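Local coordinates for AlkZ (Streptomyces sahachiroi, PDB 5UUJ), which belongs to the AlkZ-like DNA glycosylase family of the helix-turn-helix clan, and is thus probably a DNA-binding protein, at residues W9-F13 with K323-V327; W15-R19 with H268-L272; F21-R25 with I281-G285; G35-G39 with A214-Y219. All blocks are in the same frame, centred on the assembly; numbering follows the deposited sequence.

Interaction 1. Residues W9-F13 with K323-V327; sequences WRQVF and KDGRV
The first turn of helix 9-19 (Phe13 N to Trp9 O 2.7 Å) packs against a tight beta hairpin, its type I' turn running from Lys323 to Arg326. Lys323 N meets Arg326 O at 2.8 Å, Lys323 O takes Arg326 N at 3.1 Å, and Lys323 NZ makes a salt bridge, weak as a hydrogen bond, to Asp324 OD2 (3.4 Å). Asp324 (phi/psi 56/31, chi1 m) extends the network by a long salt bridge, charge alone with no N-H pointing at the oxygen: OD2 lies over the Arg10 guanidinium, 3.7 Å from NH2. Arg10 NH2 bonds to Cys278 O and Asp324 OD1 to Gly280 N; Asp324 O is 3.6 Å from Phe13 CD2. The two-residue turn joins strands 320-323 and 326-334, neighbours in the mixed sheet. Gly325 (93/-12) brings its CA nearest a helix CA, 5.1 Å from that of Phe13, and its C over one face of the Phe13 ring. A CB would clash with Phe13 CB, and the angles themselves demand glycine. Arg326 CG lies 3.7 Å from CE2 of Phe13 (chi1 m).

Interaction 2. Residues W15-R19 with H268-L272; sequences WRMQR and HAEEL
A partly buried helix-to-helix contact, both polar and apolar, joins the C-terminal half of helix 9-19 to the first turn of helix 269-274. Their CA atoms come nearest at Trp15 and Leu272, 6.2 Å apart; Arg19 N to Trp15 O (2.9 Å) and Leu272 N to His268 O (3.0 Å) close the respective turns. Trp15, chi1 t, meets three side chains, one at a face and two at its edge. Leu272 CB lies over one indole face, and Leu272 CD1 is 3.8 Å from Trp15 CB. At the edge, Trp15 NE1 donates to Glu271 OE1 (2.7 Å), while CZ2 comes 3.5 Å from His268 ND1, the two rings meeting obliquely at 55°. This pairing ties the N-terminal helix to a short helix between strands 260-265 and 281-284. The extended Glu271 (chi1 and chi2 t) also receives a weak bond from Gln18 NE2 to OE1 at 3.3 Å. One water donates to Glu271 OE1 and Gln18 OE1 and accepts from Arg19 NH1, each at 2.8 Å. His268 CE1 lies over one face of the Arg19 guanidinium, 3.8 Å from NH2, the arginine folded by chi1 to chi3 all m; its NE bonds to Gly217 O.

Interaction 3. Residues F21-R25 with I281-G285; sequences FLEPR and IRLLG
Charged interactions centre on Glu23 OE2, which serves two arginines. Arg25 NE donates to Glu23 OE2 at 3.0 Å and Arg25 NH2 weakly at 3.4 Å; from strand 281-284, Arg282 (chi1 t, chi2 p) brings NH1 to the same Glu23 OE2 at 3.2 Å, completing a salt-bridge network. The position of that NH1 is less certain, since the model crowds it against its surroundings. Like charges also approach, Arg25 NH2 lying 3.3 Å from Arg282 NH1 over the guanidinium face; Glu357 of helix 351-365 forms a further salt bridge with Arg25. Phe21 (phi/psi 62/28) is the C-prime residue of a Schellman motif ending the helix, with Leu22 N bonded to Met17 O and Phe21 N to Gln18 O. The chain then turns through Glu23 and the cis peptide before Pro24. Strand 281-284 lies at one edge of the mixed sheet, so the contact joins the loop after the N-terminal helix to that edge strand, with CA atoms closest at Leu22 and Arg282, 8.1 Å apart. Apolar packing comes from Leu22 (chi1 m, chi2 t), whose CD2 touches Leu284 CD2 at 3.6 Å and lies over the other Arg282 guanidinium face, 3.8 Å from CZ. Tyr290 touches both leucines.

Interaction 4. Residues G35-G39 with A214-Y219; sequences GRLCG and AYLGAY
Cys38 gives up more surface than any other residue here, and Tyr219 comes next. Cys38 is the first residue to leave helical geometry after helix 30-36; its positive phi (59/45) belongs to a Schellman motif, and Cys38 N makes a weak bond to Gly35 O (3.3 Å). With chi1 m its side chain points at the last turns of helix 204-219, where SG lies 3.7 Å from Ala214 CB, 3.1 Å from Ala214 O and 4.3 Å from Tyr219 CE2. CA atoms set the register: Cys38 to Ala214 6.4 Å, Leu37 to Ala218 6.1 Å. Tyr219, chi1 m, sends its ring back to the loop, and its OH donates to Leu37 O at 2.5 Å, the acceptor lying near the ring plane. This is a buried contact between the end of helix 30-36 and helix 204-219, its centre about 9 Å from the centre of the chain; Tyr94 of helix 91-100 touches both Cys38 and Ala214. Leu37, third in buried area, also brings its CB to 3.5 Å from Tyr219 OH. Alongside, Arg36 O packs on Ala218 CB at 3.5 Å, and a water donates to both Arg36 O (2.7 Å) and Ala214 O (2.6 Å). Small alanines let the backbones come close, and the carbonyls of Arg36 and Leu37 find donors in a water and a tyrosine hydroxyl.

Overall arrangement
Interactions 1 and 2 occupy opposite ends of helix 9-19; both are partly buried, with their centres about 20 Å from the centre of the chain, whereas interactions 3 and 4 are buried. Interaction 3 follows directly in the loop beyond that helix, Met17 CE packing on Arg282 CB at 3.8 Å, and reaches the same sheet as interaction 1, Lys323 CG touching Ile281 CD1 at 3.5 Å. Interaction 4, the most central, is joined to interaction 2 by Arg36 NH1 to Arg19 O. Charge pairs mark interactions 1 and 3; interaction 2 combines an indole and an amide bonded to a carboxylate with water and apolar packing, and interaction 4 pairs backbone carbonyls with a tyrosine hydroxyl and a water beside the Cys38 packing.

Interaction 1. Residues W9-F13 with K323-V327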
loop_
_atom_site.group_PDB
_atom_site.type_symbol
_atom_site.label_atom_id
_atom_site.label_comp_id
_atom_site.label_asym_id
_atom_site.label_seq_id
_atom_site.Cartn_x
_atom_site.Cartn_y
_atom_site.Cartn_z
ATOM N N TRP A 9 -21.688 7.695 5.571
ATOM C CA TRP A 9 -20.237 7.587 5.547
ATOM C C TRP A 9 -19.724 6.957 6.833
ATOM O O TRP A 9 -18.754 6.203 6.813
ATOM C CB TRP A 9 -19.589 8.955 5.325
ATOM C CG TRP A 9 -19.546 9.329 3.879
ATOM C CD1 TRP A 9 -20.204 10.359 3.279
ATOM C CD2 TRP A 9 -18.822 8.655 2.841
ATOM N NE1 TRP A 9 -19.930 10.375 1.932
ATOM C CE2 TRP A 9 -19.084 9.339 1.639
ATOM C CE3 TRP A 9 -17.977 7.542 2.814
ATOM C CZ2 TRP A 9 -18.530 8.949 0.422
ATOM C CZ3 TRP A 9 -17.430 7.155 1.606
ATOM C CH2 TRP A 9 -17.709 7.858 0.426
ATOM N N ARG A 10 -20.379 7.252 7.949
ATOM C CA ARG A 10 -19.959 6.688 9.226
ATOM C C ARG A 10 -20.249 5.188 9.292
ATOM O O ARG A 10 -19.562 4.458 9.998
ATOM C CB ARG A 10 -20.627 7.427 10.382
ATOM C CG ARG A 10 -19.969 8.768 10.665
ATOM C CD ARG A 10 -20.630 9.523 11.798
ATOM N NE ARG A 10 -20.414 8.882 13.091
ATOM C CZ ARG A 10 -20.722 9.436 14.259
ATOM N NH1 ARG A 10 -21.256 10.650 14.304
ATOM N NH2 ARG A 10 -20.490 8.781 15.386
ATOM N N GLN A 11 -21.253 4.726 8.553
ATOM C CA GLN A 11 -21.423 3.290 8.349
ATOM C C GLN A 11 -20.229 2.731 7.583
ATOM O O GLN A 11 -19.629 1.738 7.992
ATOM C CB GLN A 11 -22.710 2.983 7.589
ATOM C CG GLN A 11 -23.962 3.007 8.435
ATOM C CD GLN A 11 -25.157 2.443 7.695
ATOM O OE1 GLN A 11 -25.585 2.992 6.677
ATOM N NE2 GLN A 11 -25.694 1.335 8.195
ATOM N N VAL A 12 -19.893 3.381 6.470
ATOM C CA VAL A 12 -18.786 2.949 5.625
ATOM C C VAL A 12 -17.477 2.918 6.414
ATOM O O VAL A 12 -16.712 1.961 6.311
ATOM C CB VAL A 12 -18.637 3.868 4.388
ATOM C CG1 VAL A 12 -17.324 3.605 3.646
ATOM C CG2 VAL A 12 -19.821 3.677 3.445
ATOM N N PHE A 13 -17.227 3.952 7.211
ATOM C CA PHE A 13 -15.991 4.033 7.984
ATOM C C PHE A 13 -15.881 2.874 8.967
ATOM O O PHE A 13 -14.825 2.249 9.089
ATOM C CB PHE A 13 -15.906 5.360 8.743
ATOM C CG PHE A 13 -15.869 6.571 7.857
ATOM C CD1 PHE A 13 -15.364 6.498 6.566
ATOM C CD2 PHE A 13 -16.345 7.788 8.314
ATOM C CE1 PHE A 13 -15.331 7.615 5.755
ATOM C CE2 PHE A 13 -16.313 8.911 7.505
ATOM C CZ PHE A 13 -15.806 8.821 6.225
ATOM N N LYS A 323 -11.177 10.088 14.348
ATOM C CA LYS A 323 -12.331 10.128 15.241
ATOM C C LYS A 323 -13.615 9.927 14.446
ATOM O O LYS A 323 -13.910 10.687 13.525
ATOM C CB LYS A 323 -12.389 11.452 16.008
ATOM C CG LYS A 323 -13.618 11.580 16.906
ATOM C CD LYS A 323 -13.487 12.726 17.893
ATOM C CE LYS A 323 -14.669 12.769 18.856
ATOM N NZ LYS A 323 -15.959 13.055 18.163
ATOM N N ASP A 324 -14.371 8.898 14.816
ATOM C CA ASP A 324 -15.594 8.528 14.112
ATOM C C ASP A 324 -15.324 8.285 12.626
ATOM O O ASP A 324 -16.190 8.529 11.788
ATOM C CB ASP A 324 -16.672 9.608 14.281
ATOM C CG ASP A 324 -16.995 9.895 15.743
ATOM O OD1 ASP A 324 -16.657 9.061 16.608
ATOM O OD2 ASP A 324 -17.590 10.956 16.027
ATOM N N GLY A 325 -14.119 7.814 12.310
ATOM C CA GLY A 325 -13.756 7.463 10.947
ATOM C C GLY A 325 -13.083 8.572 10.150
ATOM O O GLY A 325 -12.540 8.316 9.077
ATOM N N ARG A 326 -13.122 9.797 10.668
ATOM C CA ARG A 326 -12.555 10.954 9.978
ATOM C C ARG A 326 -11.237 11.397 10.606
ATOM O O ARG A 326 -11.065 11.314 11.820
ATOM C CB ARG A 326 -13.542 12.125 9.993
ATOM C CG ARG A 326 -14.816 11.876 9.211
ATOM C CD ARG A 326 -15.737 13.090 9.230
ATOM N NE ARG A 326 -15.150 14.247 8.552
ATOM C CZ ARG A 326 -14.548 15.269 9.160
ATOM N NH1 ARG A 326 -14.443 15.314 10.485
ATOM N NH2 ARG A 326 -14.052 16.261 8.435
ATOM N N VAL A 327 -10.316 11.881 9.776
ATOM C CA VAL A 327 -9.054 12.431 10.266
ATOM C C VAL A 327 -9.317 13.791 10.910
ATOM O O VAL A 327 -9.858 14.688 10.268
ATOM C CB VAL A 327 -8.015 12.575 9.131
ATOM C CG1 VAL A 327 -6.728 13.235 9.638
ATOM C CG2 VAL A 327 -7.708 11.218 8.527
#

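Interaction 2. Residues W15-R19 with H268-L272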
loop_
_atom_site.group_PDB
_atom_site.type_symbol
_atom_site.label_atom_id
_atom_site.label_comp_id
_atom_site.label_asym_id
_atom_site.label_seq_id
_atom_site.Cartn_x
_atom_site.Cartn_y
_atom_site.Cartn_z
ATOM N N TRP A 15 -17.401 -0.016 8.765
ATOM C CA TRP A 15 -17.267 -1.256 8.014
ATOM C C TRP A 15 -15.832 -1.436 7.526
ATOM O O TRP A 15 -15.259 -2.520 7.643
ATOM C CB TRP A 15 -18.235 -1.281 6.831
ATOM C CG TRP A 15 -18.156 -2.553 6.050
ATOM C CD1 TRP A 15 -18.768 -3.736 6.347
ATOM C CD2 TRP A 15 -17.412 -2.776 4.846
ATOM N NE1 TRP A 15 -18.449 -4.680 5.405
ATOM C CE2 TRP A 15 -17.618 -4.118 4.472
ATOM C CE3 TRP A 15 -16.591 -1.974 4.051
ATOM C CZ2 TRP A 15 -17.034 -4.675 3.336
ATOM C CZ3 TRP A 15 -16.013 -2.530 2.920
ATOM C CH2 TRP A 15 -16.239 -3.866 2.575
ATOM N N ARG A 16 -15.253 -0.365 6.989
ATOM C CA ARG A 16 -13.865 -0.392 6.538
ATOM C C ARG A 16 -12.925 -0.760 7.683
ATOM O O ARG A 16 -12.023 -1.580 7.514
ATOM C CB ARG A 16 -13.459 0.960 5.948
ATOM C CG ARG A 16 -14.041 1.241 4.574
ATOM C CD ARG A 16 -13.738 2.655 4.120
ATOM N NE ARG A 16 -14.262 2.923 2.784
ATOM C CZ ARG A 16 -14.266 4.119 2.203
ATOM N NH1 ARG A 16 -13.777 5.173 2.839
ATOM N NH2 ARG A 16 -14.768 4.262 0.985
HETATM N N MSE A 17 -13.143 -0.159 8.847
HETATM C CA MSE A 17 -12.281 -0.413 9.994
HETATM C C MSE A 17 -12.425 -1.840 10.508
HETATM O O MSE A 17 -11.495 -2.394 11.092
HETATM C CB MSE A 17 -12.581 0.582 11.111
HETATM C CG MSE A 17 -12.009 1.960 10.839
HETATM SE SE MSE A 17 -12.199 3.143 12.369
HETATM C CE MSE A 17 -10.517 4.113 12.205
ATOM N N GLN A 18 -13.591 -2.432 10.292
ATOM C CA GLN A 18 -13.787 -3.834 10.610
ATOM C C GLN A 18 -12.976 -4.686 9.636
ATOM O O GLN A 18 -12.247 -5.590 10.043
ATOM C CB GLN A 18 -15.273 -4.195 10.565
ATOM C CG GLN A 18 -15.570 -5.667 10.777
ATOM C CD GLN A 18 -15.787 -6.418 9.471
ATOM O OE1 GLN A 18 -15.047 -7.346 9.144
ATOM N NE2 GLN A 18 -16.814 -6.023 8.723
ATOM N N ARG A 19 -13.080 -4.375 8.350
ATOM C CA ARG A 19 -12.362 -5.129 7.326
ATOM C C ARG A 19 -10.846 -4.975 7.459
ATOM O O ARG A 19 -10.103 -5.892 7.116
ATOM C CB ARG A 19 -12.806 -4.690 5.930
ATOM C CG ARG A 19 -14.283 -4.916 5.638
ATOM C CD ARG A 19 -14.631 -6.387 5.562
ATOM N NE ARG A 19 -13.924 -7.068 4.481
ATOM C CZ ARG A 19 -13.909 -8.385 4.310
ATOM N NH1 ARG A 19 -14.561 -9.179 5.150
ATOM N NH2 ARG A 19 -13.238 -8.912 3.296
ATOM N N HIS A 268 -20.933 -8.075 0.321
ATOM C CA HIS A 268 -20.743 -7.242 1.508
ATOM C C HIS A 268 -21.863 -6.217 1.697
ATOM O O HIS A 268 -21.842 -5.441 2.654
ATOM C CB HIS A 268 -19.399 -6.511 1.429
ATOM C CG HIS A 268 -18.211 -7.417 1.482
ATOM N ND1 HIS A 268 -17.028 -7.131 0.837
ATOM C CD2 HIS A 268 -18.024 -8.604 2.108
ATOM C CE1 HIS A 268 -16.161 -8.103 1.062
ATOM N NE2 HIS A 268 -16.740 -9.007 1.830
ATOM N N ALA A 269 -22.835 -6.213 0.790
ATOM C CA ALA A 269 -23.892 -5.206 0.797
ATOM C C ALA A 269 -24.733 -5.249 2.077
ATOM O O ALA A 269 -24.902 -4.230 2.746
ATOM C CB ALA A 269 -24.787 -5.381 -0.421
ATOM N N GLU A 270 -25.253 -6.427 2.413
ATOM C CA GLU A 270 -26.100 -6.591 3.594
ATOM C C GLU A 270 -25.336 -6.286 4.877
ATOM O O GLU A 270 -25.861 -5.655 5.793
ATOM C CB GLU A 270 -26.660 -8.013 3.652
ATOM C CG GLU A 270 -27.654 -8.328 2.547
ATOM C CD GLU A 270 -28.935 -7.521 2.667
ATOM O OE1 GLU A 270 -29.448 -7.379 3.798
ATOM O OE2 GLU A 270 -29.425 -7.024 1.630
ATOM N N GLU A 271 -24.095 -6.751 4.926
ATOM C CA GLU A 271 -23.209 -6.513 6.055
ATOM C C GLU A 271 -23.001 -5.018 6.300
ATOM O O GLU A 271 -23.043 -4.554 7.444
ATOM C CB GLU A 271 -21.872 -7.205 5.796
ATOM C CG GLU A 271 -20.865 -7.109 6.913
ATOM C CD GLU A 271 -19.606 -7.902 6.607
ATOM O OE1 GLU A 271 -18.588 -7.285 6.226
ATOM O OE2 GLU A 271 -19.639 -9.143 6.738
ATOM N N LEU A 272 -22.783 -4.271 5.221
ATOM C CA LEU A 272 -22.576 -2.830 5.311
ATOM C C LEU A 272 -23.822 -2.134 5.847
ATOM O O LEU A 272 -23.733 -1.276 6.726
ATOM C CB LEU A 272 -22.198 -2.255 3.943
ATOM C CG LEU A 272 -22.167 -0.729 3.813
ATOM C CD1 LEU A 272 -21.160 -0.121 4.784
ATOM C CD2 LEU A 272 -21.858 -0.313 2.377
HETATM O O HOH W 1 -16.463 -8.860 7.244
#

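Interaction 3. Residues F21-R25 with I281-G285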
loop_
_atom_site.group_PDB
_atom_site.type_symbol
_atom_site.label_atom_id
_atom_site.label_comp_id
_atom_site.label_asym_id
_atom_site.label_seq_id
_atom_site.Cartn_x
_atom_site.Cartn_y
_atom_site.Cartn_z
ATOM N N PHE A 21 -9.087 -4.682 10.188
ATOM C CA PHE A 21 -8.625 -5.169 11.488
ATOM C C PHE A 21 -8.339 -4.046 12.486
ATOM O O PHE A 21 -7.507 -4.206 13.382
ATOM C CB PHE A 21 -7.366 -6.030 11.327
ATOM C CG PHE A 21 -7.531 -7.181 10.378
ATOM C CD1 PHE A 21 -8.488 -8.155 10.610
ATOM C CD2 PHE A 21 -6.718 -7.301 9.263
ATOM C CE1 PHE A 21 -8.638 -9.223 9.742
ATOM C CE2 PHE A 21 -6.862 -8.367 8.392
ATOM C CZ PHE A 21 -7.823 -9.329 8.632
ATOM N N LEU A 22 -9.031 -2.921 12.344
ATOM C CA LEU A 22 -8.859 -1.800 13.265
ATOM C C LEU A 22 -9.848 -1.859 14.431
ATOM O O LEU A 22 -9.457 -1.666 15.581
ATOM C CB LEU A 22 -8.999 -0.471 12.518
ATOM C CG LEU A 22 -7.814 -0.117 11.609
ATOM C CD1 LEU A 22 -8.122 1.107 10.762
ATOM C CD2 LEU A 22 -6.548 0.119 12.421
ATOM N N GLU A 23 -11.120 -2.119 14.135
ATOM C CA GLU A 23 -12.152 -2.262 15.167
ATOM C C GLU A 23 -13.240 -3.218 14.679
ATOM O O GLU A 23 -13.857 -2.960 13.648
ATOM C CB GLU A 23 -12.791 -0.911 15.514
ATOM C CG GLU A 23 -11.843 0.151 16.057
ATOM C CD GLU A 23 -11.280 -0.191 17.428
ATOM O OE1 GLU A 23 -11.956 -0.916 18.194
ATOM O OE2 GLU A 23 -10.158 0.270 17.736
ATOM N N PRO A 24 -13.503 -4.313 15.419
ATOM C CA PRO A 24 -12.906 -4.728 16.694
ATOM C C PRO A 24 -11.481 -5.241 16.531
ATOM O O PRO A 24 -10.974 -5.309 15.412
ATOM C CB PRO A 24 -13.838 -5.844 17.170
ATOM C CG PRO A 24 -14.385 -6.421 15.919
ATOM C CD PRO A 24 -14.534 -5.268 14.972
ATOM N N ARG A 25 -10.853 -5.601 17.644
ATOM C CA ARG A 25 -9.457 -6.013 17.638
ATOM C C ARG A 25 -9.303 -7.531 17.632
ATOM O O ARG A 25 -9.905 -8.235 18.444
ATOM C CB ARG A 25 -8.730 -5.415 18.846
ATOM C CG ARG A 25 -8.262 -3.983 18.627
ATOM C CD ARG A 25 -8.858 -3.027 19.631
ATOM N NE ARG A 25 -8.514 -1.640 19.322
ATOM C CZ ARG A 25 -7.402 -1.028 19.722
ATOM N NH1 ARG A 25 -6.504 -1.670 20.463
ATOM N NH2 ARG A 25 -7.190 0.234 19.383
ATOM N N ILE A 281 -12.003 6.671 18.915
ATOM C CA ILE A 281 -10.715 7.222 18.511
ATOM C C ILE A 281 -9.769 6.114 18.069
ATOM O O ILE A 281 -9.752 5.025 18.645
ATOM C CB ILE A 281 -10.053 8.014 19.660
ATOM C CG1 ILE A 281 -11.001 9.091 20.193
ATOM C CG2 ILE A 281 -8.736 8.639 19.205
ATOM C CD1 ILE A 281 -11.417 10.118 19.167
ATOM N N ARG A 282 -8.976 6.408 17.047
ATOM C CA ARG A 282 -7.945 5.495 16.583
ATOM C C ARG A 282 -6.697 6.298 16.216
ATOM O O ARG A 282 -6.788 7.326 15.544
ATOM C CB ARG A 282 -8.453 4.679 15.391
ATOM C CG ARG A 282 -7.606 3.472 15.039
ATOM C CD ARG A 282 -7.741 2.341 16.051
ATOM N NE ARG A 282 -6.502 1.565 16.113
ATOM C CZ ARG A 282 -6.423 0.238 16.184
ATOM N NH1 ARG A 282 -7.512 -0.519 16.212
ATOM N NH2 ARG A 282 -5.231 -0.337 16.229
ATOM N N LEU A 283 -5.540 5.843 16.691
ATOM C CA LEU A 283 -4.265 6.464 16.351
ATOM C C LEU A 283 -3.516 5.585 15.361
ATOM O O LEU A 283 -3.053 4.500 15.707
ATOM C CB LEU A 283 -3.407 6.695 17.599
ATOM C CG LEU A 283 -3.906 7.722 18.619
ATOM C CD1 LEU A 283 -2.898 7.874 19.746
ATOM C CD2 LEU A 283 -4.177 9.064 17.969
ATOM N N LEU A 284 -3.403 6.069 14.130
ATOM C CA LEU A 284 -2.747 5.326 13.065
ATOM C C LEU A 284 -1.369 5.905 12.779
ATOM O O LEU A 284 -1.169 7.117 12.858
ATOM C CB LEU A 284 -3.603 5.351 11.796
ATOM C CG LEU A 284 -5.061 4.917 11.971
ATOM C CD1 LEU A 284 -5.824 5.075 10.664
ATOM C CD2 LEU A 284 -5.151 3.486 12.472
ATOM N N GLY A 285 -0.421 5.034 12.450
ATOM C CA GLY A 285 0.918 5.465 12.093
ATOM C C GLY A 285 0.926 6.209 10.771
ATOM O O GLY A 285 -0.115 6.372 10.135
#

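Interaction 4. Residues G35-G39 with A214-Y219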
loop_
_atom_site.group_PDB
_atom_site.type_symbol
_atom_site.label_atom_id
_atom_site.label_comp_id
_atom_site.label_asym_id
_atom_site.label_seq_id
_atom_site.Cartn_x
_atom_site.Cartn_y
_atom_site.Cartn_z
ATOM N N GLY A 35 -2.188 -8.971 3.258
ATOM C CA GLY A 35 -3.094 -9.527 2.270
ATOM C C GLY A 35 -4.410 -8.774 2.224
ATOM O O GLY A 35 -4.884 -8.386 1.156
ATOM N N ARG A 36 -4.998 -8.563 3.397
ATOM C CA ARG A 36 -6.277 -7.871 3.516
ATOM C C ARG A 36 -6.200 -6.428 3.009
ATOM O O ARG A 36 -7.116 -5.950 2.345
ATOM C CB ARG A 36 -6.744 -7.897 4.978
ATOM C CG ARG A 36 -8.017 -7.117 5.274
ATOM C CD ARG A 36 -9.219 -7.594 4.453
ATOM N NE ARG A 36 -9.585 -8.985 4.714
ATOM C CZ ARG A 36 -10.363 -9.390 5.715
ATOM N NH1 ARG A 36 -10.869 -8.521 6.580
ATOM N NH2 ARG A 36 -10.637 -10.677 5.854
ATOM N N LEU A 37 -5.106 -5.740 3.320
ATOM C CA LEU A 37 -4.990 -4.322 2.991
ATOM C C LEU A 37 -4.544 -4.057 1.552
ATOM O O LEU A 37 -4.349 -2.903 1.173
ATOM C CB LEU A 37 -4.018 -3.639 3.954
ATOM C CG LEU A 37 -4.424 -3.581 5.428
ATOM C CD1 LEU A 37 -3.376 -2.820 6.225
ATOM C CD2 LEU A 37 -5.791 -2.946 5.608
ATOM N N CYS A 38 -4.403 -5.114 0.755
ATOM C CA CYS A 38 -3.917 -4.993 -0.622
ATOM C C CYS A 38 -2.529 -4.366 -0.649
ATOM O O CYS A 38 -2.246 -3.480 -1.457
ATOM C CB CYS A 38 -4.880 -4.161 -1.472
ATOM S SG CYS A 38 -6.601 -4.693 -1.381
ATOM N N GLY A 39 -1.672 -4.837 0.248
ATOM C CA GLY A 39 -0.325 -4.321 0.375
ATOM C C GLY A 39 -0.209 -3.270 1.461
ATOM O O GLY A 39 -1.203 -2.695 1.901
ATOM N N ALA A 214 -10.291 -7.363 -4.124
ATOM C CA ALA A 214 -9.437 -7.145 -2.964
ATOM C C ALA A 214 -9.523 -5.697 -2.487
ATOM O O ALA A 214 -9.605 -5.436 -1.287
ATOM C CB ALA A 214 -7.997 -7.510 -3.289
ATOM N N TYR A 215 -9.512 -4.761 -3.431
ATOM C CA TYR A 215 -9.570 -3.346 -3.092
ATOM C C TYR A 215 -10.885 -2.982 -2.399
ATOM O O TYR A 215 -10.883 -2.379 -1.326
ATOM C CB TYR A 215 -9.392 -2.479 -4.341
ATOM C CG TYR A 215 -9.486 -1.004 -4.034
ATOM C CD1 TYR A 215 -8.397 -0.312 -3.517
ATOM C CD2 TYR A 215 -10.667 -0.308 -4.237
ATOM C CE1 TYR A 215 -8.484 1.034 -3.219
ATOM C CE2 TYR A 215 -10.763 1.039 -3.945
ATOM C CZ TYR A 215 -9.670 1.703 -3.434
ATOM O OH TYR A 215 -9.766 3.041 -3.139
ATOM N N LEU A 216 -12.002 -3.348 -3.017
ATOM C CA LEU A 216 -13.318 -3.022 -2.473
ATOM C C LEU A 216 -13.570 -3.727 -1.143
ATOM O O LEU A 216 -14.364 -3.262 -0.326
ATOM C CB LEU A 216 -14.417 -3.395 -3.469
ATOM C CG LEU A 216 -14.458 -2.605 -4.779
ATOM C CD1 LEU A 216 -15.592 -3.116 -5.649
ATOM C CD2 LEU A 216 -14.607 -1.106 -4.532
ATOM N N GLY A 217 -12.884 -4.846 -0.931
ATOM C CA GLY A 217 -13.041 -5.616 0.288
ATOM C C GLY A 217 -12.440 -4.945 1.511
ATOM O O GLY A 217 -12.702 -5.361 2.638
ATOM N N ALA A 218 -11.633 -3.912 1.289
ATOM C CA ALA A 218 -10.993 -3.185 2.383
ATOM C C ALA A 218 -11.371 -1.706 2.384
ATOM O O ALA A 218 -11.492 -1.096 3.448
ATOM C CB ALA A 218 -9.480 -3.336 2.296
ATOM N N TYR A 219 -11.556 -1.138 1.193
ATOM C CA TYR A 219 -11.745 0.305 1.048
ATOM C C TYR A 219 -13.035 0.680 0.321
ATOM O O TYR A 219 -13.218 1.834 -0.074
ATOM C CB TYR A 219 -10.549 0.910 0.307
ATOM C CG TYR A 219 -9.217 0.420 0.823
ATOM C CD1 TYR A 219 -8.775 0.750 2.100
ATOM C CD2 TYR A 219 -8.402 -0.378 0.034
ATOM C CE1 TYR A 219 -7.561 0.297 2.574
ATOM C CE2 TYR A 219 -7.184 -0.830 0.499
ATOM C CZ TYR A 219 -6.769 -0.492 1.767
ATOM O OH TYR A 219 -5.558 -0.953 2.225
HETATM O O HOH W 2 -8.934 -7.031 0.704
#